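Local coordinates for protein acyl-coenzyme A oxidase acox-1.2 (Caenorhabditis elegans, PDB 5K3J) that catalyses the FAD-dependent first step of peroxisomal beta-oxidation of ascaroside pheromone side chains, desaturating ascaroside-CoA with a five-carbon omega side chain and passing electrons to oxygen, at residues A[64-67]-A[68-72]; A[424-427]-A[428-431]; A[443-446]-A[447-450]; A[591-594]-A[595-598]. One frame throughout, in Å; residues are numbered along the deposited sequence.

Contact 1 of 4, residues A[64-67]-A[68-72]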
loop_
_atom_site.group_PDB
_atom_site.type_symbol
_atom_site.label_atom_id
_atom_site.label_comp_id
_atom_site.label_asym_id
_atom_site.label_seq_id
_atom_site.Cartn_x
_atom_site.Cartn_y
_atom_site.Cartn_z
ATOM N N LEU A 64 15.915 -10.553 9.016
ATOM C CA LEU A 64 16.079 -10.170 10.416
ATOM C C LEU A 64 14.765 -10.084 11.183
ATOM O O LEU A 64 13.773 -9.545 10.686
ATOM C CB LEU A 64 16.804 -8.829 10.503
ATOM C CG LEU A 64 18.252 -8.849 10.025
ATOM C CD1 LEU A 64 18.776 -7.427 9.891
ATOM C CD2 LEU A 64 19.099 -9.662 10.992
ATOM N N THR A 65 14.772 -10.621 12.402
ATOM C CA THR A 65 13.648 -10.473 13.315
ATOM C C THR A 65 13.580 -9.025 13.772
ATOM O O THR A 65 14.494 -8.245 13.510
ATOM C CB THR A 65 13.767 -11.397 14.547
ATOM O OG1 THR A 65 14.728 -10.863 15.466
ATOM C CG2 THR A 65 14.191 -12.787 14.131
ATOM N N ARG A 66 12.505 -8.672 14.466
ATOM C CA ARG A 66 12.278 -7.288 14.862
ATOM C C ARG A 66 13.338 -6.813 15.860
ATOM O O ARG A 66 13.819 -5.683 15.767
ATOM C CB ARG A 66 10.875 -7.130 15.451
ATOM C CG ARG A 66 10.165 -5.855 15.030
ATOM C CD ARG A 66 10.597 -4.674 15.875
ATOM N NE ARG A 66 9.664 -4.421 16.969
ATOM C CZ ARG A 66 9.599 -3.277 17.643
ATOM N NH1 ARG A 66 10.408 -2.272 17.332
ATOM N NH2 ARG A 66 8.717 -3.132 18.623
ATOM N N GLU A 67 13.707 -7.682 16.800
ATOM C CA GLU A 67 14.743 -7.361 17.779
ATOM C C GLU A 67 16.116 -7.295 17.120
ATOM O O GLU A 67 16.913 -6.410 17.429
ATOM C CB GLU A 67 14.755 -8.385 18.917
ATOM C CG GLU A 67 15.866 -8.167 19.941
ATOM C CD GLU A 67 15.480 -8.632 21.338
ATOM O OE1 GLU A 67 14.752 -9.642 21.459
ATOM O OE2 GLU A 67 15.896 -7.975 22.319
ATOM N N GLU A 68 16.387 -8.224 16.207
ATOM C CA GLU A 68 17.651 -8.223 15.471
ATOM C C GLU A 68 17.780 -6.983 14.585
ATOM O O GLU A 68 18.893 -6.571 14.249
ATOM C CB GLU A 68 17.787 -9.489 14.620
ATOM C CG GLU A 68 17.911 -10.779 15.426
ATOM C CD GLU A 68 17.927 -12.027 14.552
ATOM O OE1 GLU A 68 17.590 -11.915 13.355
ATOM O OE2 GLU A 68 18.281 -13.116 15.062
ATOM N N LYS A 69 16.644 -6.397 14.210
ATOM C CA LYS A 69 16.629 -5.172 13.413
ATOM C C LYS A 69 17.029 -3.958 14.252
ATOM O O LYS A 69 17.806 -3.117 13.798
ATOM C CB LYS A 69 15.250 -4.953 12.785
ATOM C CG LYS A 69 15.038 -5.694 11.469
ATOM C CD LYS A 69 13.573 -5.689 11.060
ATOM C CE LYS A 69 13.361 -6.367 9.713
ATOM N NZ LYS A 69 14.145 -5.718 8.619
ATOM N N VAL A 70 16.490 -3.870 15.468
ATOM C CA VAL A 70 16.882 -2.831 16.417
ATOM C C VAL A 70 18.371 -2.932 16.721
ATOM O O VAL A 70 19.090 -1.929 16.713
ATOM C CB VAL A 70 16.090 -2.930 17.735
ATOM C CG1 VAL A 70 16.581 -1.885 18.724
ATOM C CG2 VAL A 70 14.608 -2.760 17.477
ATOM N N THR A 71 18.819 -4.157 16.982
ATOM C CA THR A 71 20.225 -4.441 17.231
ATOM C C THR A 71 21.111 -3.965 16.087
ATOM O O THR A 71 22.147 -3.340 16.305
ATOM C CB THR A 71 20.465 -5.954 17.440
ATOM O OG1 THR A 71 19.744 -6.403 18.596
ATOM C CG2 THR A 71 21.947 -6.237 17.634
ATOM N N GLU A 72 20.683 -4.248 14.865
ATOM C CA GLU A 72 21.487 -3.955 13.685
ATOM C C GLU A 72 21.555 -2.464 13.375
ATOM O O GLU A 72 22.586 -1.964 12.922
ATOM C CB GLU A 72 20.941 -4.724 12.478
ATOM C CG GLU A 72 21.556 -4.358 11.138
ATOM C CD GLU A 72 23.014 -4.775 10.984
ATOM O OE1 GLU A 72 23.625 -5.290 11.945
ATOM O OE2 GLU A 72 23.552 -4.584 9.875
#

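Contact 2 of 4, residues A[424-427]-A[428-431]. With 6QA (~{S}-[2-[3-[[(2~{R})-4-[[[(2~{R},3~{S},4~{R},5~{R})-5-(6-aminopurin-9-yl)-4-oxidanyl-3-phosphonooxy-oxolan-2-yl]methoxy-oxidanyl-phosphoryl]oxy-oxidanyl-phosphoryl]oxy-3,3-dimethyl-2-oxidanyl-butanoyl]amino]propanoylamino]ethyl] 5-[(2~{R},3~{R},5~{R},6~{S})-6-methyl-3,5-bis(oxidanyl)oxan-2-yl]oxypentanethioate), chain E.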
loop_
_atom_site.group_PDB
_atom_site.type_symbol
_atom_site.label_atom_id
_atom_site.label_comp_id
_atom_site.label_asym_id
_atom_site.label_seq_id
_atom_site.Cartn_x
_atom_site.Cartn_y
_atom_site.Cartn_z
ATOM N N ILE A 424 7.818 2.047 4.514
ATOM C CA ILE A 424 8.533 3.171 5.110
ATOM C C ILE A 424 7.939 4.524 4.699
ATOM O O ILE A 424 7.511 5.310 5.549
ATOM C CB ILE A 424 10.032 3.139 4.732
ATOM C CG1 ILE A 424 10.756 2.034 5.502
ATOM C CG2 ILE A 424 10.687 4.476 5.011
ATOM C CD1 ILE A 424 10.693 2.200 7.005
ATOM N N ALA A 425 7.900 4.781 3.397
ATOM C CA ALA A 425 7.508 6.087 2.880
ATOM C C ALA A 425 6.033 6.409 3.107
ATOM O O ALA A 425 5.685 7.557 3.383
ATOM C CB ALA A 425 7.834 6.173 1.402
ATOM N N ILE A 426 5.176 5.398 2.991
ATOM C CA ILE A 426 3.729 5.595 3.089
ATOM C C ILE A 426 3.341 6.171 4.447
ATOM O O ILE A 426 2.281 6.779 4.593
ATOM C CB ILE A 426 2.948 4.280 2.851
ATOM C CG1 ILE A 426 1.476 4.569 2.532
ATOM C CG2 ILE A 426 3.082 3.334 4.044
ATOM C CD1 ILE A 426 1.276 5.487 1.361
ATOM N N GLY A 427 4.209 5.989 5.439
ATOM C CA GLY A 427 4.027 6.618 6.734
ATOM C C GLY A 427 3.983 8.129 6.603
ATOM O O GLY A 427 3.406 8.824 7.440
ATOM N N GLY A 428 4.593 8.635 5.532
ATOM C CA GLY A 428 4.596 10.055 5.226
ATOM C C GLY A 428 3.212 10.632 5.009
ATOM O O GLY A 428 3.013 11.848 5.065
ATOM N N CYS A 429 2.250 9.750 4.759
ATOM C CA CYS A 429 0.859 10.145 4.634
ATOM C C CYS A 429 0.217 10.348 6.003
ATOM O O CYS A 429 -0.950 10.733 6.097
ATOM C CB CYS A 429 0.078 9.093 3.848
ATOM S SG CYS A 429 0.505 8.971 2.096
ATOM N N THR A 430 0.976 10.084 7.063
ATOM C CA THR A 430 0.435 10.150 8.414
ATOM C C THR A 430 1.287 11.034 9.319
ATOM O O THR A 430 0.785 12.005 9.884
ATOM C CB THR A 430 0.318 8.747 9.040
ATOM O OG1 THR A 430 -0.662 7.980 8.327
ATOM C CG2 THR A 430 -0.091 8.854 10.502
ATOM N N TYR A 431 2.571 10.707 9.459
ATOM C CA TYR A 431 3.448 11.508 10.310
ATOM C C TYR A 431 3.605 12.896 9.705
ATOM O O TYR A 431 3.279 13.102 8.536
ATOM C CB TYR A 431 4.819 10.832 10.518
ATOM C CG TYR A 431 5.700 10.658 9.284
ATOM C CD1 TYR A 431 6.144 11.754 8.546
ATOM C CD2 TYR A 431 6.132 9.398 8.895
ATOM C CE1 TYR A 431 6.955 11.595 7.438
ATOM C CE2 TYR A 431 6.946 9.229 7.786
ATOM C CZ TYR A 431 7.357 10.331 7.063
ATOM O OH TYR A 431 8.167 10.169 5.959
HETATM P P26 6QA E . -3.481 24.140 16.187
HETATM P P29 6QA E . -5.022 26.727 15.993
HETATM P P50 6QA E . -6.673 29.896 9.954
HETATM O O01 6QA E . 10.793 10.817 6.826
HETATM C C02 6QA E . 11.068 11.720 7.920
HETATM C C03 6QA E . 10.493 10.967 9.131
HETATM O O04 6QA E . 10.389 11.766 10.217
HETATM C C05 6QA E . 9.294 12.626 10.237
HETATM C C06 6QA E . 8.455 12.298 11.504
HETATM C C07 6QA E . 7.797 13.614 11.981
HETATM C C08 6QA E . 7.485 13.494 13.471
HETATM C C09 6QA E . 6.049 13.685 13.729
HETATM S S10 6QA E . 5.689 14.953 15.050
HETATM C C11 6QA E . 4.505 16.231 14.544
HETATM C C12 6QA E . 3.687 15.921 13.325
HETATM N N13 6QA E . 2.330 16.163 13.644
HETATM C C14 6QA E . 1.567 17.195 12.973
HETATM C C15 6QA E . 0.058 17.426 13.343
HETATM C C16 6QA E . -0.091 18.917 13.800
HETATM N N17 6QA E . -1.265 19.560 13.180
HETATM C C18 6QA E . -1.848 20.722 13.865
HETATM C C19 6QA E . -3.062 21.413 13.248
HETATM O O20 6QA E . -3.517 20.656 12.149
HETATM C C21 6QA E . -2.720 22.853 12.772
HETATM C C22 6QA E . -4.134 23.432 12.325
HETATM C C23 6QA E . -1.667 22.777 11.618
HETATM C C24 6QA E . -2.153 23.784 13.839
HETATM O O25 6QA E . -3.192 24.459 14.578
HETATM O O27 6QA E . -3.931 22.693 16.440
HETATM O O28 6QA E . -4.702 25.234 16.658
HETATM O O30 6QA E . -4.600 27.779 17.025
HETATM O O31 6QA E . -4.205 26.871 14.531
HETATM C C32 6QA E . -4.858 27.161 13.353
HETATM C C33 6QA E . -4.562 28.683 13.018
HETATM O O34 6QA E . -3.336 28.968 13.239
HETATM C C35 6QA E . -2.591 29.318 11.836
HETATM N N36 6QA E . -1.405 28.455 11.706
HETATM C C37 6QA E . -1.354 27.146 11.966
HETATM N N38 6QA E . -0.129 26.661 11.759
HETATM C C39 6QA E . 0.660 27.697 11.352
HETATM C C40 6QA E . -0.141 28.840 11.323
HETATM N N41 6QA E . 0.409 30.027 10.950
HETATM C C42 6QA E . 1.697 30.087 10.611
HETATM N N43 6QA E . 2.503 29.006 10.632
HETATM C C44 6QA E . 2.033 27.811 10.991
HETATM N N45 6QA E . 2.909 26.635 11.014
HETATM C C46 6QA E . -3.445 29.143 10.874
HETATM O O47 6QA E . -3.523 30.369 10.015
HETATM C C48 6QA E . -4.807 28.889 11.513
HETATM O O49 6QA E . -5.677 29.955 11.313
HETATM O O51 6QA E . -8.101 29.814 10.405
HETATM O O52 6QA E . -6.320 28.669 9.098
HETATM O O53 6QA E . -6.446 31.124 9.115
HETATM O O54 6QA E . -6.502 26.845 15.731
HETATM O O55 6QA E . -2.233 24.422 17.002
HETATM O O56 6QA E . -1.384 21.105 14.898
HETATM O O57 6QA E . 2.057 17.887 12.144
HETATM O O58 6QA E . 5.252 13.005 13.092
HETATM O O59 6QA E . 11.339 9.843 9.499
HETATM C C60 6QA E . 12.689 10.237 9.767
HETATM C C61 6QA E . 13.349 8.950 10.209
HETATM C C62 6QA E . 13.325 10.907 8.521
HETATM C C63 6QA E . 12.510 12.021 8.016
HETATM O O64 6QA E . 14.649 11.437 8.886
HETATM O O HOH W 1 9.169 7.638 5.690
#

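Contact 3 of 4, residues A[443-446]-A[447-450]. With 6QA (~{S}-[2-[3-[[(2~{R})-4-[[[(2~{R},3~{S},4~{R},5~{R})-5-(6-aminopurin-9-yl)-4-oxidanyl-3-phosphonooxy-oxolan-2-yl]methoxy-oxidanyl-phosphoryl]oxy-oxidanyl-phosphoryl]oxy-3,3-dimethyl-2-oxidanyl-butanoyl]amino]propanoylamino]ethyl] 5-[(2~{R},3~{R},5~{R},6~{S})-6-methyl-3,5-bis(oxidanyl)oxan-2-yl]oxypentanethioate), chain E.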
loop_
_atom_site.group_PDB
_atom_site.type_symbol
_atom_site.label_atom_id
_atom_site.label_comp_id
_atom_site.label_asym_id
_atom_site.label_seq_id
_atom_site.Cartn_x
_atom_site.Cartn_y
_atom_site.Cartn_z
ATOM N N ALA A 443 -6.113 24.526 2.365
ATOM C CA ALA A 443 -7.415 24.983 1.899
ATOM C C ALA A 443 -7.831 26.268 2.608
ATOM O O ALA A 443 -8.534 27.100 2.035
ATOM C CB ALA A 443 -8.456 23.903 2.106
ATOM N N ARG A 444 -7.400 26.423 3.857
ATOM C CA ARG A 444 -7.677 27.638 4.615
ATOM C C ARG A 444 -6.891 28.814 4.050
ATOM O O ARG A 444 -7.367 29.948 4.040
ATOM C CB ARG A 444 -7.348 27.440 6.094
ATOM C CG ARG A 444 -8.349 26.572 6.828
ATOM C CD ARG A 444 -8.678 27.149 8.190
ATOM N NE ARG A 444 -9.888 26.570 8.765
ATOM C CZ ARG A 444 -10.903 27.288 9.235
ATOM N NH1 ARG A 444 -11.967 26.683 9.748
ATOM N NH2 ARG A 444 -10.854 28.614 9.195
ATOM N N TYR A 445 -5.682 28.529 3.580
ATOM C CA TYR A 445 -4.832 29.542 2.967
ATOM C C TYR A 445 -5.328 29.868 1.568
ATOM O O TYR A 445 -5.002 30.916 1.014
ATOM C CB TYR A 445 -3.383 29.054 2.945
ATOM C CG TYR A 445 -2.442 29.746 1.974
ATOM C CD1 TYR A 445 -1.764 30.908 2.329
ATOM C CD2 TYR A 445 -2.195 29.204 0.717
ATOM C CE1 TYR A 445 -0.888 31.526 1.444
ATOM C CE2 TYR A 445 -1.325 29.812 -0.168
ATOM C CZ TYR A 445 -0.674 30.971 0.198
ATOM O OH TYR A 445 0.193 31.577 -0.685
ATOM N N LEU A 446 -6.126 28.964 1.009
ATOM C CA LEU A 446 -6.725 29.168 -0.303
ATOM C C LEU A 446 -8.008 29.985 -0.188
ATOM O O LEU A 446 -8.297 30.818 -1.049
ATOM C CB LEU A 446 -7.006 27.828 -0.986
ATOM C CG LEU A 446 -5.781 27.048 -1.465
ATOM C CD1 LEU A 446 -6.199 25.831 -2.283
ATOM C CD2 LEU A 446 -4.841 27.948 -2.259
ATOM N N VAL A 447 -8.774 29.744 0.873
ATOM C CA VAL A 447 -9.963 30.540 1.148
ATOM C C VAL A 447 -9.562 31.978 1.411
ATOM O O VAL A 447 -10.068 32.893 0.772
ATOM C CB VAL A 447 -10.757 30.002 2.354
ATOM C CG1 VAL A 447 -11.820 31.009 2.781
ATOM C CG2 VAL A 447 -11.384 28.661 2.020
ATOM N N LYS A 448 -8.632 32.162 2.340
ATOM C CA LYS A 448 -8.174 33.494 2.710
ATOM C C LYS A 448 -7.528 34.208 1.526
ATOM O O LYS A 448 -7.603 35.429 1.420
ATOM C CB LYS A 448 -7.199 33.413 3.893
ATOM C CG LYS A 448 -5.752 33.075 3.538
ATOM C CD LYS A 448 -4.899 34.339 3.475
ATOM C CE LYS A 448 -3.461 34.055 3.074
ATOM N NZ LYS A 448 -2.699 35.328 2.917
ATOM N N SER A 449 -6.889 33.447 0.641
ATOM C CA SER A 449 -6.283 34.029 -0.551
ATOM C C SER A 449 -7.379 34.494 -1.499
ATOM O O SER A 449 -7.323 35.606 -2.026
ATOM C CB SER A 449 -5.350 33.033 -1.244
ATOM O OG SER A 449 -4.050 33.057 -0.671
ATOM N N VAL A 450 -8.377 33.640 -1.714
ATOM C CA VAL A 450 -9.574 34.040 -2.444
ATOM C C VAL A 450 -10.294 35.141 -1.676
ATOM O O VAL A 450 -10.605 36.192 -2.234
ATOM C CB VAL A 450 -10.535 32.860 -2.672
ATOM C CG1 VAL A 450 -11.864 33.358 -3.222
ATOM C CG2 VAL A 450 -9.915 31.856 -3.616
HETATM P P26 6QA E . -3.481 24.140 16.187
HETATM P P29 6QA E . -5.022 26.727 15.993
HETATM P P50 6QA E . -6.673 29.896 9.954
HETATM O O01 6QA E . 10.793 10.817 6.826
HETATM C C02 6QA E . 11.068 11.720 7.920
HETATM C C03 6QA E . 10.493 10.967 9.131
HETATM O O04 6QA E . 10.389 11.766 10.217
HETATM C C05 6QA E . 9.294 12.626 10.237
HETATM C C06 6QA E . 8.455 12.298 11.504
HETATM C C07 6QA E . 7.797 13.614 11.981
HETATM C C08 6QA E . 7.485 13.494 13.471
HETATM C C09 6QA E . 6.049 13.685 13.729
HETATM S S10 6QA E . 5.689 14.953 15.050
HETATM C C11 6QA E . 4.505 16.231 14.544
HETATM C C12 6QA E . 3.687 15.921 13.325
HETATM N N13 6QA E . 2.330 16.163 13.644
HETATM C C14 6QA E . 1.567 17.195 12.973
HETATM C C15 6QA E . 0.058 17.426 13.343
HETATM C C16 6QA E . -0.091 18.917 13.800
HETATM N N17 6QA E . -1.265 19.560 13.180
HETATM C C18 6QA E . -1.848 20.722 13.865
HETATM C C19 6QA E . -3.062 21.413 13.248
HETATM O O20 6QA E . -3.517 20.656 12.149
HETATM C C21 6QA E . -2.720 22.853 12.772
HETATM C C22 6QA E . -4.134 23.432 12.325
HETATM C C23 6QA E . -1.667 22.777 11.618
HETATM C C24 6QA E . -2.153 23.784 13.839
HETATM O O25 6QA E . -3.192 24.459 14.578
HETATM O O27 6QA E . -3.931 22.693 16.440
HETATM O O28 6QA E . -4.702 25.234 16.658
HETATM O O30 6QA E . -4.600 27.779 17.025
HETATM O O31 6QA E . -4.205 26.871 14.531
HETATM C C32 6QA E . -4.858 27.161 13.353
HETATM C C33 6QA E . -4.562 28.683 13.018
HETATM O O34 6QA E . -3.336 28.968 13.239
HETATM C C35 6QA E . -2.591 29.318 11.836
HETATM N N36 6QA E . -1.405 28.455 11.706
HETATM C C37 6QA E . -1.354 27.146 11.966
HETATM N N38 6QA E . -0.129 26.661 11.759
HETATM C C39 6QA E . 0.660 27.697 11.352
HETATM C C40 6QA E . -0.141 28.840 11.323
HETATM N N41 6QA E . 0.409 30.027 10.950
HETATM C C42 6QA E . 1.697 30.087 10.611
HETATM N N43 6QA E . 2.503 29.006 10.632
HETATM C C44 6QA E . 2.033 27.811 10.991
HETATM N N45 6QA E . 2.909 26.635 11.014
HETATM C C46 6QA E . -3.445 29.143 10.874
HETATM O O47 6QA E . -3.523 30.369 10.015
HETATM C C48 6QA E . -4.807 28.889 11.513
HETATM O O49 6QA E . -5.677 29.955 11.313
HETATM O O51 6QA E . -8.101 29.814 10.405
HETATM O O52 6QA E . -6.320 28.669 9.098
HETATM O O53 6QA E . -6.446 31.124 9.115
HETATM O O54 6QA E . -6.502 26.845 15.731
HETATM O O55 6QA E . -2.233 24.422 17.002
HETATM O O56 6QA E . -1.384 21.105 14.898
HETATM O O57 6QA E . 2.057 17.887 12.144
HETATM O O58 6QA E . 5.252 13.005 13.092
HETATM O O59 6QA E . 11.339 9.843 9.499
HETATM C C60 6QA E . 12.689 10.237 9.767
HETATM C C61 6QA E . 13.349 8.950 10.209
HETATM C C62 6QA E . 13.325 10.907 8.521
HETATM C C63 6QA E . 12.510 12.021 8.016
HETATM O O64 6QA E . 14.649 11.437 8.886
#

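Contact 4 of 4, residues A[591-594]-A[595-598]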
loop_
_atom_site.group_PDB
_atom_site.type_symbol
_atom_site.label_atom_id
_atom_site.label_comp_id
_atom_site.label_asym_id
_atom_site.label_seq_id
_atom_site.Cartn_x
_atom_site.Cartn_y
_atom_site.Cartn_z
ATOM N N TYR A 591 1.447 8.826 -24.775
ATOM C CA TYR A 591 2.007 7.582 -25.289
ATOM C C TYR A 591 3.242 7.802 -26.156
ATOM O O TYR A 591 4.110 6.935 -26.235
ATOM C CB TYR A 591 0.941 6.822 -26.076
ATOM C CG TYR A 591 -0.311 6.575 -25.270
ATOM C CD1 TYR A 591 -0.231 6.187 -23.939
ATOM C CD2 TYR A 591 -1.569 6.758 -25.825
ATOM C CE1 TYR A 591 -1.368 5.970 -23.189
ATOM C CE2 TYR A 591 -2.712 6.549 -25.082
ATOM C CZ TYR A 591 -2.605 6.153 -23.766
ATOM O OH TYR A 591 -3.743 5.942 -23.025
ATOM N N LEU A 592 3.319 8.960 -26.803
ATOM C CA LEU A 592 4.474 9.289 -27.626
ATOM C C LEU A 592 5.737 9.375 -26.779
ATOM O O LEU A 592 6.809 8.922 -27.185
ATOM C CB LEU A 592 4.257 10.609 -28.363
ATOM C CG LEU A 592 5.461 11.101 -29.171
ATOM C CD1 LEU A 592 5.762 10.146 -30.318
ATOM C CD2 LEU A 592 5.247 12.520 -29.678
ATOM N N TYR A 593 5.599 9.956 -25.592
ATOM C CA TYR A 593 6.743 10.174 -24.718
ATOM C C TYR A 593 7.042 8.976 -23.827
ATOM O O TYR A 593 8.118 8.895 -23.242
ATOM C CB TYR A 593 6.524 11.427 -23.873
ATOM C CG TYR A 593 6.734 12.691 -24.666
ATOM C CD1 TYR A 593 8.010 13.077 -25.052
ATOM C CD2 TYR A 593 5.662 13.491 -25.045
ATOM C CE1 TYR A 593 8.217 14.224 -25.784
ATOM C CE2 TYR A 593 5.861 14.646 -25.780
ATOM C CZ TYR A 593 7.141 15.005 -26.145
ATOM O OH TYR A 593 7.348 16.151 -26.876
ATOM N N LEU A 594 6.094 8.052 -23.719
ATOM C CA LEU A 594 6.401 6.746 -23.152
ATOM C C LEU A 594 7.411 6.069 -24.061
ATOM O O LEU A 594 8.466 5.612 -23.620
ATOM C CB LEU A 594 5.149 5.877 -23.019
ATOM C CG LEU A 594 4.390 5.830 -21.692
ATOM C CD1 LEU A 594 5.109 6.610 -20.604
ATOM C CD2 LEU A 594 2.970 6.335 -21.882
ATOM N N GLU A 595 7.070 6.022 -25.345
ATOM C CA GLU A 595 7.924 5.411 -26.353
ATOM C C GLU A 595 9.233 6.174 -26.520
ATOM O O GLU A 595 10.264 5.587 -26.843
ATOM C CB GLU A 595 7.191 5.332 -27.693
ATOM C CG GLU A 595 6.471 4.016 -27.934
ATOM C CD GLU A 595 5.223 3.864 -27.092
ATOM O OE1 GLU A 595 5.209 2.983 -26.205
ATOM O OE2 GLU A 595 4.250 4.612 -27.328
ATOM N N LYS A 596 9.189 7.482 -26.292
ATOM C CA LYS A 596 10.375 8.312 -26.458
ATOM C C LYS A 596 11.338 8.157 -25.282
ATOM O O LYS A 596 12.555 8.190 -25.461
ATOM C CB LYS A 596 9.984 9.780 -26.626
ATOM C CG LYS A 596 10.766 10.501 -27.714
ATOM C CD LYS A 596 10.526 11.999 -27.657
ATOM C CE LYS A 596 10.955 12.680 -28.948
ATOM N NZ LYS A 596 10.833 14.162 -28.851
ATOM N N ILE A 597 10.787 7.984 -24.083
ATOM C CA ILE A 597 11.581 7.807 -22.865
ATOM C C ILE A 597 12.244 6.432 -22.817
ATOM O O ILE A 597 13.412 6.310 -22.438
ATOM C CB ILE A 597 10.712 7.986 -21.596
ATOM C CG1 ILE A 597 10.458 9.467 -21.323
ATOM C CG2 ILE A 597 11.369 7.348 -20.379
ATOM C CD1 ILE A 597 11.709 10.260 -21.087
ATOM N N ARG A 598 11.483 5.416 -23.226
ATOM C CA ARG A 598 11.855 3.998 -23.128
ATOM C C ARG A 598 13.350 3.637 -23.266
ATOM O O ARG A 598 13.869 2.892 -22.434
ATOM C CB ARG A 598 11.045 3.200 -24.162
ATOM C CG ARG A 598 11.611 1.821 -24.485
ATOM C CD ARG A 598 11.436 0.844 -23.331
ATOM N NE ARG A 598 12.046 -0.453 -23.613
ATOM C CZ ARG A 598 13.293 -0.781 -23.282
ATOM N NH1 ARG A 598 14.067 0.094 -22.651
ATOM N NH2 ARG A 598 13.765 -1.983 -23.582
#

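Contact 1 of 4, residues A[64-67]-A[68-72]
Thr65 and Glu68 form a capping box at the start of helix 66-82, in the N-terminal region of this acyl-CoA oxidase. Its two bonds are reciprocal. Glu68 N donates to Thr65 OG1 at 3.2 Å, and Thr65 N donates to Glu68 OE1, also at 3.2 Å, an almost straight bond (168°) that meets the carboxylate from above its plane. Threonine suits the N-cap because OG1, placed between the backbone N and the carbonyl carbon (chi1 76°), faces the first turn; glutamate suits its place because the extended chain beyond CG carries OE1 back to the cap.

Main-chain bonds then continue the helix: Lys69 N to Thr65 O at 2.9 Å, Val70 N to Arg66 O at 3.2 Å and Thr71 N to Glu67 O at 3.0 Å.

The long charged chains send their ends elsewhere. Arg66 is bridged to Asp236, Lys69 NZ to Glu107, and Glu72 to Arg75. Thr65 packs on Thr65 of the second subunit, which places the cap at the dimer interface.

Apolar contact comes from Leu64, just before the helix, which folds back over the first turn. Its CD2 lies 3.9 Å from Glu68 CB, while Leu64 CB rests 3.7 Å from CG of Lys69.

Contact 2 of 4, residues A[424-427]-A[428-431]
The Tyr431 ring lies against the turn that leads into it, with the carbonyl of Gly427 over one face and the bound ascaroside-CoA substrate over the other. On the protein side Gly427 O comes 3.1 Å from Tyr431 CD2; on the ligand side C05 of the ascaroside-CoA is 3.7 Å from Tyr431 CD1. The ring reaches this slot because CG sits between the backbone N and the carbonyl carbon (chi1 65°), turning it back over the two glycines. Gly428 CA lies against the same face as the Gly427 carbonyl, offset toward the rim, and glycine suits the tight turn there, close to Ala425 O.

Gly427 O is gripped twice, by Thr430 N from above the carbonyl plane at 2.8 Å and by Tyr431 N nearly along the C=O axis at 2.9 Å. Here helix 418-426 gives way to a short 3-10 turn, and the loop that follows delivers Tyr431 to the active-site pocket. Next along the chain is Ala432, a residue changed in this structure, at the position predicted to hold the proton acceptor.

At the ring's edge, in its plane, a water lies 2.7 Å from Tyr431 OH and donates to Ile424 O. The same hydroxyl is 2.8 Å from O01 of the ascaroside sugar. On the far side of the turn Ile426 CD1 meets Cys429 SG at 3.6 Å, and this pair faces Arg404 and Met405 of the second subunit.

Contact 3 of 4, residues A[443-446]-A[447-450]
Ser449 OG donates to Tyr445 O at 2.9 Å, in nearly a straight line with the carbonyl bond (169°), one helical turn back in helix 435-450. That bond satisfies the buried hydroxyl within its own helix; the same oxygen also takes a weak bond from Ser449 N. Lys448 N to Arg444 O (3.1 Å) and Val450 N to Leu446 O (2.9 Å) carry the turn on. Arg444 points away from the turn, its NH2 3.2 Å from O51 of the CoA phosphate on the ribose.

The Tyr445 ring, its CG anti to the backbone N (chi1 161°), stands with Ser449 OG about 4.0 Å above its centre. Lys448 approaches the ring obliquely, CE lying 3.7 Å from Tyr445 CD1. Farther out, Val447 and Val450 pack on helix 481-507.

With Arg512 close by and Trp516 in a cation-pi contact with Arg444, this corner probably offers the phosphate a favourable positive environment.

Contact 4 of 4, residues A[591-594]-A[595-598]
Lys596 lies beside Tyr593 near the end of helix 581-597, both side chains pointing the same way. From the start of the lysine, CB rests 3.3 Å from Leu592 O, the carbonyl that also takes a weak bond from Lys596 N. Beyond CG the chain is extended, and it runs along the tyrosine ring: CD comes 3.7 Å from Tyr593 CE1, approaching obliquely. NZ, at the tip, is 4.0 Å from the same CE1 and makes a long, weak ion pair with Asp557. Lysine suits this exposed site because its methylenes can run beside an aromatic ring while the ammonium group stays near solvent.

The Tyr593 ring itself stacks with that of His560, in helix 549-569. Ile597 N bonds to Tyr593 O at 2.9 Å and Arg598 N to Leu594 O at 3.0 Å.

Apolar contacts and salt bridges occur together at this helix end. Leu594 and Ile597 pack the helix against Phe343 of helix 343-363, close to the ATP-binding His340. Arg598, where the helix stops, also touches Phe343 and ties the helix end to Glu17 and Asp334, while Lys596 adds only its weak pair, so the arginine is the firmer of the two charged anchors.

Along the chain the four contacts follow in series, each a local turn at or near a helix end: the start of helix 66-82, the exit of helix 418-426, and the last turns of helices 435-450 and 581-597. Contacts 2 and 3, their centres about 26 Å apart, lie at the exit of helix 418-426 and on the next helix along the chain, and touch one ascaroside-CoA, contact 2 at its sugar and contact 3 at its ribose phosphate, so this part of the chain spans the long ligand. Contacts 1 and 3 lie across the chain's centre, their centres about 46 Å apart. Contact 4, its centre about 31 Å from that of contact 2, belongs to the C-terminal helices near ATP. Contacts 1, 2 and 4 also touch the second subunit.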